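Local coordinates for EAL domain protein (Vibrio cholerae serotype O1, PDB 6IJ2) that hydrolyses the cyclic dinucleotides c-di-GMP and cGAMP as a standalone EAL-domain phosphodiesterase, held here with calcium ions and 5'-pGpG, at residues Leu22-Met28 with Met74-Ala79. The protein carries 1 engineered substitution. Sequence-based numbering, arbitrary orientation.
Sequences LDFDFTM and MCRVKA
Lys-78 runs nearly straight from helix 68-85 and bends only at its last torsion (chi4 -67°), a turn that delivers NZ to Asp-25 and the Phe-26 carbonyl after CD and CE have come in over one face of the Phe-26 ring. That ring is set to receive them by a chi1 of 58°, which holds CG between the backbone N and the carbonyl carbon. Lys-78 CE lies 4.0 Å from the ring centroid in a CH-pi contact, while CD comes within 3.6 Å of Phe-26 CE2. A lysine suits this place because its aliphatic shaft can cover an aromatic face while the ammonium stands farther out above the ring centre, where the cation-pi attraction is long and at most weak. Lys-78 NZ forms a salt bridge with Asp-25 OD1 (3.1 Å), approaching on the syn side, somewhat out of the carboxylate plane. A weak hydrogen bond joins Lys-78 NZ to Phe-26 O (3.2 Å). Asp-25 OD1 also accepts a weak bond from the backbone N-H of the following residue, Phe-26.

Around the ring, Cys-75 SG approaches obliquely, 3.8 Å from Phe-26 CE2, a sulfur-aromatic contact, and Met-74 CB comes obliquely to Phe-26 CZ (3.9 Å). Met-74 also meets Leu-22 tip to tip, its CE 3.7 Å from Leu-22 CD1. Deeper in, the flexible thioether of Met-28 packs its CE 3.8 Å from Cys-75 CB, and its CG faces the small Ala-79. Val-48 of strand 41-49 touches Phe-26, Met-28 and Cys-75.

The contact thus seats residues 22-28, leading into strand 27-35, on helix 68-85 of the EAL barrel. At its more exposed end, Asp-25 and the Phe-26 carbonyl both engage Lys-78 NZ, which probably fixes where the lysine lies over the ring; the inner end is apolar, and there Met-28 and Cys-75 also pack against a guanine base of the bound dinucleotide.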
ATOM      1  N   LEU A  22       4.374  34.354   0.549  1.00 90.45           N
ATOM      2  CA  LEU A  22       3.236  33.719  -0.110  1.00 86.88           C
ATOM      3  C   LEU A  22       2.172  34.749  -0.468  1.00 82.84           C
ATOM      4  O   LEU A  22       2.018  35.752   0.225  1.00 86.72           O
ATOM      5  CB  LEU A  22       2.633  32.631   0.784  1.00 80.48           C
ATOM      6  CG  LEU A  22       3.543  31.467   1.180  1.00 75.15           C
ATOM      7  CD1 LEU A  22       2.862  30.572   2.203  1.00 73.54           C
ATOM      8  CD2 LEU A  22       3.942  30.669  -0.044  1.00 76.96           C
ATOM      9  N   ASP A  23       1.437  34.500  -1.553  1.00 81.71           N
ATOM     10  CA  ASP A  23       0.344  35.378  -1.956  1.00 86.28           C
ATOM     11  C   ASP A  23      -0.960  35.060  -1.239  1.00 77.94           C
ATOM     12  O   ASP A  23      -1.984  35.690  -1.531  1.00 75.27           O
ATOM     13  CB  ASP A  23       0.119  35.295  -3.467  1.00 97.78           C
ATOM     14  CG  ASP A  23      -0.761  34.125  -3.857  1.00103.90           C
ATOM     15  OD1 ASP A  23      -0.394  32.973  -3.546  1.00102.04           O
ATOM     16  OD2 ASP A  23      -1.830  34.361  -4.457  1.00110.24           O
ATOM     17  N   PHE A  24      -0.947  34.093  -0.326  1.00 68.35           N
ATOM     18  CA  PHE A  24      -2.103  33.758   0.485  1.00 67.62           C
ATOM     19  C   PHE A  24      -1.631  33.535   1.913  1.00 59.54           C
ATOM     20  O   PHE A  24      -0.452  33.273   2.159  1.00 62.64           O
ATOM     21  CB  PHE A  24      -2.824  32.506  -0.039  1.00 62.89           C
ATOM     22  CG  PHE A  24      -1.950  31.280  -0.085  1.00 64.35           C
ATOM     23  CD1 PHE A  24      -1.162  31.015  -1.194  1.00 69.52           C
ATOM     24  CD2 PHE A  24      -1.915  30.397   0.978  1.00 62.75           C
ATOM     25  CE1 PHE A  24      -0.354  29.890  -1.238  1.00 65.31           C
ATOM     26  CE2 PHE A  24      -1.108  29.267   0.939  1.00 64.53           C
ATOM     27  CZ  PHE A  24      -0.328  29.017  -0.171  1.00 62.62           C
ATOM     28  N   ASP A  25      -2.546  33.649   2.847  1.00 66.03           N
ATOM     29  CA  ASP A  25      -2.283  33.391   4.260  1.00 61.90           C
ATOM     30  C   ASP A  25      -3.251  32.284   4.720  1.00 58.41           C
ATOM     31  O   ASP A  25      -4.196  31.978   4.044  1.00 55.95           O
ATOM     32  CB  ASP A  25      -2.420  34.639   5.120  1.00 57.36           C
ATOM     33  CG  ASP A  25      -1.548  34.587   6.365  1.00 60.38           C
ATOM     34  OD1 ASP A  25      -0.710  33.698   6.485  1.00 56.93           O
ATOM     35  OD2 ASP A  25      -1.680  35.447   7.228  1.00 61.73           O
ATOM     36  N   PHE A  26      -3.026  31.738   5.905  1.00 50.92           N
ATOM     37  CA  PHE A  26      -3.796  30.619   6.436  1.00 48.49           C
ATOM     38  C   PHE A  26      -3.414  30.458   7.900  1.00 46.58           C
ATOM     39  O   PHE A  26      -2.520  31.144   8.403  1.00 47.14           O
ATOM     40  CB  PHE A  26      -3.528  29.327   5.655  1.00 47.12           C
ATOM     41  CG  PHE A  26      -2.084  28.927   5.651  1.00 46.22           C
ATOM     42  CD1 PHE A  26      -1.199  29.490   4.746  1.00 48.21           C
ATOM     43  CD2 PHE A  26      -1.607  28.005   6.564  1.00 43.66           C
ATOM     44  CE1 PHE A  26       0.136  29.140   4.756  1.00 47.67           C
ATOM     45  CE2 PHE A  26      -0.274  27.645   6.570  1.00 43.10           C
ATOM     46  CZ  PHE A  26       0.598  28.218   5.669  1.00 45.12           C
ATOM     47  N   THR A  27      -4.097  29.547   8.579  1.00 44.56           N
ATOM     48  CA  THR A  27      -3.780  29.268   9.976  1.00 42.83           C
ATOM     49  C   THR A  27      -4.018  27.780  10.208  1.00 40.31           C
ATOM     50  O   THR A  27      -4.090  27.002   9.253  1.00 39.91           O
ATOM     51  CB  THR A  27      -4.586  30.193  10.910  1.00 51.53           C
ATOM     52  OG1 THR A  27      -4.143  30.028  12.262  1.00 42.73           O
ATOM     53  CG2 THR A  27      -6.073  29.904  10.827  1.00 44.17           C
ATOM     54  N   MET A  28      -4.144  27.385  11.474  1.00 38.86           N
ATOM     55  CA  MET A  28      -4.216  25.980  11.839  1.00 36.57           C
ATOM     56  C   MET A  28      -5.448  25.686  12.679  1.00 36.12           C
ATOM     57  O   MET A  28      -5.898  26.513  13.476  1.00 38.84           O
ATOM     58  CB  MET A  28      -2.980  25.530  12.619  1.00 35.63           C
ATOM     59  CG  MET A  28      -1.700  25.511  11.825  1.00 35.46           C
ATOM     60  SD  MET A  28      -1.675  24.191  10.585  1.00 42.03           S
ATOM     61  CE  MET A  28      -0.488  24.932   9.472  1.00 44.65           C
ATOM     62  N   MET A  74       6.181  27.491   6.453  1.00 53.46           N
ATOM     63  CA  MET A  74       5.149  28.302   7.092  1.00 58.26           C
ATOM     64  C   MET A  74       4.201  27.451   7.929  1.00 51.60           C
ATOM     65  O   MET A  74       3.845  27.833   9.050  1.00 45.28           O
ATOM     66  CB  MET A  74       4.373  29.089   6.035  1.00 73.82           C
ATOM     67  CG  MET A  74       5.067  30.358   5.575  1.00 95.74           C
ATOM     68  SD  MET A  74       4.479  31.824   6.446  1.00111.67           S
ATOM     69  CE  MET A  74       2.951  32.148   5.565  1.00118.86           C
ATOM     70  N   CYS A  75       3.771  26.299   7.398  1.00 45.03           N
ATOM     71  CA  CYS A  75       2.911  25.399   8.171  1.00 41.79           C
ATOM     72  C   CYS A  75       3.555  25.015   9.491  1.00 40.04           C
ATOM     73  O   CYS A  75       2.877  24.923  10.521  1.00 39.89           O
ATOM     74  CB  CYS A  75       2.601  24.125   7.385  1.00 41.74           C
ATOM     75  SG  CYS A  75       1.357  24.281   6.130  1.00 45.72           S
ATOM     76  N   ARG A  76       4.859  24.751   9.471  1.00 42.60           N
ATOM     77  CA  ARG A  76       5.540  24.325  10.684  1.00 36.69           C
ATOM     78  C   ARG A  76       5.580  25.441  11.715  1.00 39.08           C
ATOM     79  O   ARG A  76       5.308  25.209  12.895  1.00 38.95           O
ATOM     80  CB  ARG A  76       6.948  23.852  10.344  1.00 37.33           C
ATOM     81  CG  ARG A  76       6.936  22.593   9.479  1.00 39.55           C
ATOM     82  CD  ARG A  76       8.330  22.184   9.111  1.00 42.45           C
ATOM     83  NE  ARG A  76       8.321  21.031   8.227  1.00 43.74           N
ATOM     84  CZ  ARG A  76       9.346  20.202   8.086  1.00 48.59           C
ATOM     85  NH1 ARG A  76      10.454  20.404   8.788  1.00 45.34           N
ATOM     86  NH2 ARG A  76       9.258  19.170   7.257  1.00 45.82           N
ATOM     87  N   VAL A  77       5.895  26.663  11.283  1.00 39.62           N
ATOM     88  CA  VAL A  77       6.040  27.774  12.214  1.00 40.77           C
ATOM     89  C   VAL A  77       4.691  28.174  12.801  1.00 47.04           C
ATOM     90  O   VAL A  77       4.581  28.462  14.002  1.00 41.28           O
ATOM     91  CB  VAL A  77       6.730  28.959  11.517  1.00 50.45           C
ATOM     92  CG1 VAL A  77       6.740  30.165  12.431  1.00 47.52           C
ATOM     93  CG2 VAL A  77       8.147  28.585  11.113  1.00 46.29           C
ATOM     94  N   LYS A  78       3.649  28.224  11.967  1.00 45.34           N
ATOM     95  CA  LYS A  78       2.322  28.590  12.458  1.00 43.44           C
ATOM     96  C   LYS A  78       1.797  27.563  13.450  1.00 41.05           C
ATOM     97  O   LYS A  78       1.178  27.925  14.461  1.00 41.65           O
ATOM     98  CB  LYS A  78       1.349  28.733  11.291  1.00 43.08           C
ATOM     99  CG  LYS A  78       1.608  29.925  10.394  1.00 43.48           C
ATOM    100  CD  LYS A  78       0.689  29.879   9.184  1.00 44.20           C
ATOM    101  CE  LYS A  78       0.846  31.120   8.320  1.00 49.74           C
ATOM    102  NZ  LYS A  78       0.369  32.353   9.002  1.00 51.14           N
ATOM    103  N   ALA A  79       2.019  26.275  13.170  1.00 36.22           N
ATOM    104  CA  ALA A  79       1.555  25.221  14.069  1.00 34.24           C
ATOM    105  C   ALA A  79       2.259  25.305  15.415  1.00 39.73           C
ATOM    106  O   ALA A  79       1.624  25.203  16.472  1.00 37.79           O
ATOM    107  CB  ALA A  79       1.787  23.845  13.443  1.00 32.78           C
TER